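Local coordinates for protein cytochrome P450 (Picrophilus torridus, PDB 2RFB) that binds heme b and probably acts as a monooxygenase that inserts one atom of molecular oxygen into a substrate, at residues D73-D76 with F77-T81; S96-A99 with V100-V104. All coordinates share one frame; numbering follows the deposited sequence.

Contact 1. Residues D73-D76 with F77-T81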
loop_
_atom_site.group_PDB
_atom_site.type_symbol
_atom_site.label_atom_id
_atom_site.label_comp_id
_atom_site.label_asym_id
_atom_site.label_seq_id
_atom_site.Cartn_x
_atom_site.Cartn_y
_atom_site.Cartn_z
ATOM N N ASP A 73 4.859 -11.738 -14.716
ATOM C CA ASP A 73 5.798 -12.866 -14.615
ATOM C C ASP A 73 5.810 -13.493 -13.212
ATOM O O ASP A 73 6.320 -14.607 -13.044
ATOM C CB ASP A 73 7.225 -12.465 -15.014
ATOM C CG ASP A 73 7.285 -11.770 -16.358
ATOM O OD1 ASP A 73 6.720 -12.303 -17.347
ATOM O OD2 ASP A 73 7.884 -10.673 -16.420
ATOM N N TYR A 74 5.275 -12.787 -12.216
ATOM C CA TYR A 74 5.205 -13.314 -10.843
ATOM C C TYR A 74 3.906 -14.040 -10.521
ATOM O O TYR A 74 3.723 -14.498 -9.395
ATOM C CB TYR A 74 5.475 -12.211 -9.780
ATOM C CG TYR A 74 6.894 -11.724 -9.839
ATOM C CD1 TYR A 74 7.211 -10.513 -10.469
ATOM C CD2 TYR A 74 7.926 -12.509 -9.332
ATOM C CE1 TYR A 74 8.525 -10.079 -10.561
ATOM C CE2 TYR A 74 9.237 -12.090 -9.410
ATOM C CZ TYR A 74 9.536 -10.874 -10.023
ATOM O OH TYR A 74 10.863 -10.486 -10.121
ATOM N N LYS A 75 3.003 -14.159 -11.488
ATOM C CA LYS A 75 1.715 -14.815 -11.218
ATOM C C LYS A 75 1.842 -16.261 -10.637
ATOM O O LYS A 75 1.243 -16.583 -9.597
ATOM C CB LYS A 75 0.815 -14.771 -12.463
ATOM C CG LYS A 75 -0.550 -15.458 -12.316
ATOM C CD LYS A 75 -1.126 -15.805 -13.690
ATOM C CE LYS A 75 -1.503 -17.297 -13.774
ATOM N NZ LYS A 75 -1.433 -17.830 -15.169
ATOM N N ASP A 76 2.613 -17.130 -11.273
ATOM C CA ASP A 76 2.680 -18.507 -10.767
ATOM C C ASP A 76 3.300 -18.570 -9.351
ATOM O O ASP A 76 2.819 -19.315 -8.466
ATOM C CB ASP A 76 3.365 -19.455 -11.758
ATOM C CG ASP A 76 2.547 -19.654 -13.055
ATOM O OD1 ASP A 76 1.808 -18.753 -13.483
ATOM O OD2 ASP A 76 2.640 -20.724 -13.678
ATOM N N PHE A 77 4.343 -17.772 -9.138
ATOM C CA PHE A 77 4.915 -17.671 -7.817
ATOM C C PHE A 77 3.899 -17.209 -6.754
ATOM O O PHE A 77 3.893 -17.747 -5.631
ATOM C CB PHE A 77 6.168 -16.801 -7.806
ATOM C CG PHE A 77 6.757 -16.626 -6.433
ATOM C CD1 PHE A 77 7.480 -17.656 -5.828
ATOM C CD2 PHE A 77 6.564 -15.465 -5.726
ATOM C CE1 PHE A 77 8.018 -17.518 -4.525
ATOM C CE2 PHE A 77 7.099 -15.329 -4.421
ATOM C CZ PHE A 77 7.829 -16.354 -3.838
ATOM N N ILE A 78 3.037 -16.248 -7.091
ATOM C CA ILE A 78 2.055 -15.755 -6.120
ATOM C C ILE A 78 0.968 -16.798 -5.858
ATOM O O ILE A 78 0.591 -17.035 -4.708
ATOM C CB ILE A 78 1.486 -14.363 -6.498
ATOM C CG1 ILE A 78 2.587 -13.308 -6.560
ATOM C CG2 ILE A 78 0.416 -13.910 -5.529
ATOM C CD1 ILE A 78 2.189 -12.196 -7.417
ATOM N N GLU A 79 0.504 -17.455 -6.907
ATOM C CA GLU A 79 -0.389 -18.605 -6.780
ATOM C C GLU A 79 0.198 -19.710 -5.907
ATOM O O GLU A 79 -0.461 -20.183 -4.994
ATOM C CB GLU A 79 -0.675 -19.199 -8.154
ATOM C CG GLU A 79 -1.959 -18.773 -8.796
ATOM C CD GLU A 79 -1.931 -18.925 -10.326
ATOM O OE1 GLU A 79 -1.441 -19.955 -10.871
ATOM O OE2 GLU A 79 -2.408 -17.991 -10.996
ATOM N N GLU A 80 1.418 -20.147 -6.217
ATOM C CA GLU A 80 2.124 -21.129 -5.385
ATOM C C GLU A 80 2.158 -20.645 -3.937
ATOM O O GLU A 80 1.734 -21.354 -3.041
ATOM C CB GLU A 80 3.567 -21.401 -5.888
ATOM C CG GLU A 80 4.443 -22.236 -4.881
ATOM C CD GLU A 80 5.965 -22.257 -5.196
ATOM O OE1 GLU A 80 6.494 -23.382 -5.381
ATOM O OE2 GLU A 80 6.627 -21.174 -5.249
ATOM N N THR A 81 2.634 -19.427 -3.711
ATOM C CA THR A 81 2.729 -18.939 -2.345
ATOM C C THR A 81 1.364 -18.892 -1.637
ATOM O O THR A 81 1.195 -19.383 -0.494
ATOM C CB THR A 81 3.390 -17.572 -2.303
ATOM O OG1 THR A 81 4.660 -17.678 -2.935
ATOM C CG2 THR A 81 3.580 -17.129 -0.890
#
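Lys75 and Glu79, one helical turn apart, meet through methylene carbon rather than charge: Lys75 CE lies 3.0 Å from Glu79 OE2, whereas Lys75 NZ stops 4.3 Å from that same oxygen, beyond a salt bridge. The Lys75 chain bends at chi3 (126°), which lays CE by the carboxylate, and its NZ ends 3.8 Å from Asp76 OD1, a long salt bridge. On another side of the turn Tyr74 CB packs against Ile78 CD1 at 4.0 Å. Behind these side chains run the i to i+4 bonds of the first turn, among them a straight one of 2.9 Å from Glu79 N to Lys75 O (178° at the hydrogen). Two carbonyls on, Phe77 O accepts from Thr81 N and from Thr81 OG1 at 2.8 Å, the two donors arriving from opposite faces of the carbonyl plane; OG1 also stands over one face of the Phe77 ring, toward its rim. This N-terminal turn of helix 75-86 joins its neighbours in the largely helical P450 fold: Tyr74 and Phe77 rest on helix 101-111, Ile78 on helix 298-315. With Asp76 OD1 4.3 Å from Glu79 OE1, the nearby Lys75 ammonium probably eases their repulsion only in part.

Contact 2. Residues S96-A99 with V100-V104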
loop_
_atom_site.group_PDB
_atom_site.type_symbol
_atom_site.label_atom_id
_atom_site.label_comp_id
_atom_site.label_asym_id
_atom_site.label_seq_id
_atom_site.Cartn_x
_atom_site.Cartn_y
_atom_site.Cartn_z
ATOM N N SER A 96 -2.429 -12.785 10.694
ATOM C CA SER A 96 -1.034 -13.104 10.876
ATOM C C SER A 96 -0.506 -14.344 10.121
ATOM O O SER A 96 0.688 -14.455 9.879
ATOM C CB SER A 96 -0.696 -13.181 12.352
ATOM O OG SER A 96 -1.119 -14.418 12.780
ATOM N N GLU A 97 -1.395 -15.263 9.750
ATOM C CA GLU A 97 -0.994 -16.533 9.133
ATOM C C GLU A 97 -1.209 -16.551 7.627
ATOM O O GLU A 97 -0.709 -17.432 6.953
ATOM C CB GLU A 97 -1.715 -17.719 9.764
ATOM C CG GLU A 97 -1.424 -17.862 11.227
ATOM C CD GLU A 97 0.082 -17.963 11.557
ATOM O OE1 GLU A 97 0.768 -18.852 10.961
ATOM O OE2 GLU A 97 0.559 -17.172 12.438
ATOM N N TYR A 98 -1.957 -15.599 7.095
ATOM C CA TYR A 98 -2.108 -15.567 5.674
ATOM C C TYR A 98 -1.859 -14.162 5.162
ATOM O O TYR A 98 -1.018 -13.939 4.340
ATOM C CB TYR A 98 -3.502 -16.053 5.246
ATOM C CG TYR A 98 -3.662 -15.978 3.718
ATOM C CD1 TYR A 98 -3.211 -17.018 2.880
ATOM C CD2 TYR A 98 -4.228 -14.856 3.122
ATOM C CE1 TYR A 98 -3.348 -16.912 1.466
ATOM C CE2 TYR A 98 -4.383 -14.764 1.777
ATOM C CZ TYR A 98 -3.954 -15.781 0.952
ATOM O OH TYR A 98 -4.120 -15.604 -0.387
ATOM N N ALA A 99 -2.604 -13.197 5.660
ATOM C CA ALA A 99 -2.571 -11.862 5.062
ATOM C C ALA A 99 -1.238 -11.075 5.257
ATOM O O ALA A 99 -0.843 -10.343 4.365
ATOM C CB ALA A 99 -3.826 -11.044 5.489
ATOM N N VAL A 100 -0.545 -11.237 6.387
ATOM C CA VAL A 100 0.801 -10.648 6.584
ATOM C C VAL A 100 1.877 -11.427 5.820
ATOM O O VAL A 100 2.860 -10.861 5.369
ATOM C CB VAL A 100 1.193 -10.609 8.103
ATOM C CG1 VAL A 100 2.760 -10.662 8.370
ATOM C CG2 VAL A 100 0.562 -9.439 8.804
ATOM N N ARG A 101 1.725 -12.735 5.695
ATOM C CA ARG A 101 2.848 -13.534 5.196
ATOM C C ARG A 101 2.968 -13.496 3.678
ATOM O O ARG A 101 4.068 -13.721 3.101
ATOM C CB ARG A 101 2.760 -14.990 5.679
ATOM C CG ARG A 101 2.788 -15.178 7.202
ATOM C CD ARG A 101 3.613 -16.429 7.577
ATOM N NE ARG A 101 2.827 -17.541 8.098
ATOM C CZ ARG A 101 3.138 -18.844 7.969
ATOM N NH1 ARG A 101 4.217 -19.247 7.297
ATOM N NH2 ARG A 101 2.340 -19.756 8.500
ATOM N N LEU A 102 1.834 -13.259 3.039
ATOM C CA LEU A 102 1.745 -13.336 1.600
ATOM C C LEU A 102 2.571 -12.210 0.977
ATOM O O LEU A 102 3.512 -12.485 0.257
ATOM C CB LEU A 102 0.274 -13.340 1.121
ATOM C CG LEU A 102 0.056 -13.176 -0.395
ATOM C CD1 LEU A 102 0.299 -14.477 -1.148
ATOM C CD2 LEU A 102 -1.342 -12.670 -0.701
ATOM N N PRO A 103 2.240 -10.943 1.259
ATOM C CA PRO A 103 2.973 -9.794 0.679
ATOM C C PRO A 103 4.462 -9.790 1.041
ATOM O O PRO A 103 5.290 -9.395 0.224
ATOM C CB PRO A 103 2.261 -8.587 1.290
ATOM C CG PRO A 103 1.669 -9.147 2.616
ATOM C CD PRO A 103 1.138 -10.480 2.123
ATOM N N VAL A 104 4.830 -10.291 2.215
ATOM C CA VAL A 104 6.236 -10.337 2.553
ATOM C C VAL A 104 7.020 -11.390 1.782
ATOM O O VAL A 104 8.199 -11.215 1.552
ATOM C CB VAL A 104 6.490 -10.402 4.119
ATOM C CG1 VAL A 104 6.158 -11.736 4.710
ATOM C CG2 VAL A 104 7.934 -10.050 4.432
#
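Arg101 closes a salt bridge on Glu97 one turn back, NH2 to OE1 at 3.1 Å and 143° at the hydrogen. NH2 alone bonds, meeting OE1 on its anti side and out of the carboxylate plane; the carboxylate and guanidinium planes, 62° apart, exclude a coplanar pair. The glutamate bends at chi2 (-56°), bringing its carboxylate back toward the arginine. Were Arg101 an alanine, the Glu97 carboxylate would probably be left without this mate and freer to turn. Among backbone bonds, Tyr98 O takes Leu102 N at 3.2 Å and, weakly, Arg101 N, so one carbonyl spans the break where helix 94-99, after a wider pi-type turn, gives way to helix 101-111. Pro103 has no N-H for the i to i+4 bond to Ala99 O; its CD sits 3.0 Å from that oxygen, which is instead hydrogen-bonded by Thr194. Apolar packing sets Tyr98 and Leu102 side by side, Tyr98 CZ 4.4 Å from Leu102 CD2; the Tyr98 hydroxyl bonds to Ser82. The junction is wedged between helices: Tyr98 lies against 75-86 and 298-315, Val100 on 175-206, Pro103 on 175-206 and 298-315, Leu102 on all three, with the Pro103 side chain about 6 Å from the heme.

In the fold
Contact 1 is a surface turn, its centre about 19 Å from that of the chain; contact 2 is partly buried, about 14 Å from it, and has four buried residues against one. Their centres lie about 14 Å apart and they touch directly, Thr81 CG2 packing on Leu102 CD1 at 4.2 Å. Both also reach helix 298-315, and contact 1 rests on the helix that contact 2 begins, so the two belong to one helical cluster on the same side of the chain's centre. Regular i to i+4 bonding with loosely placed charges marks the outer turn, whereas the inner junction combines a direct salt bridge, an interrupted backbone pattern and apolar packing.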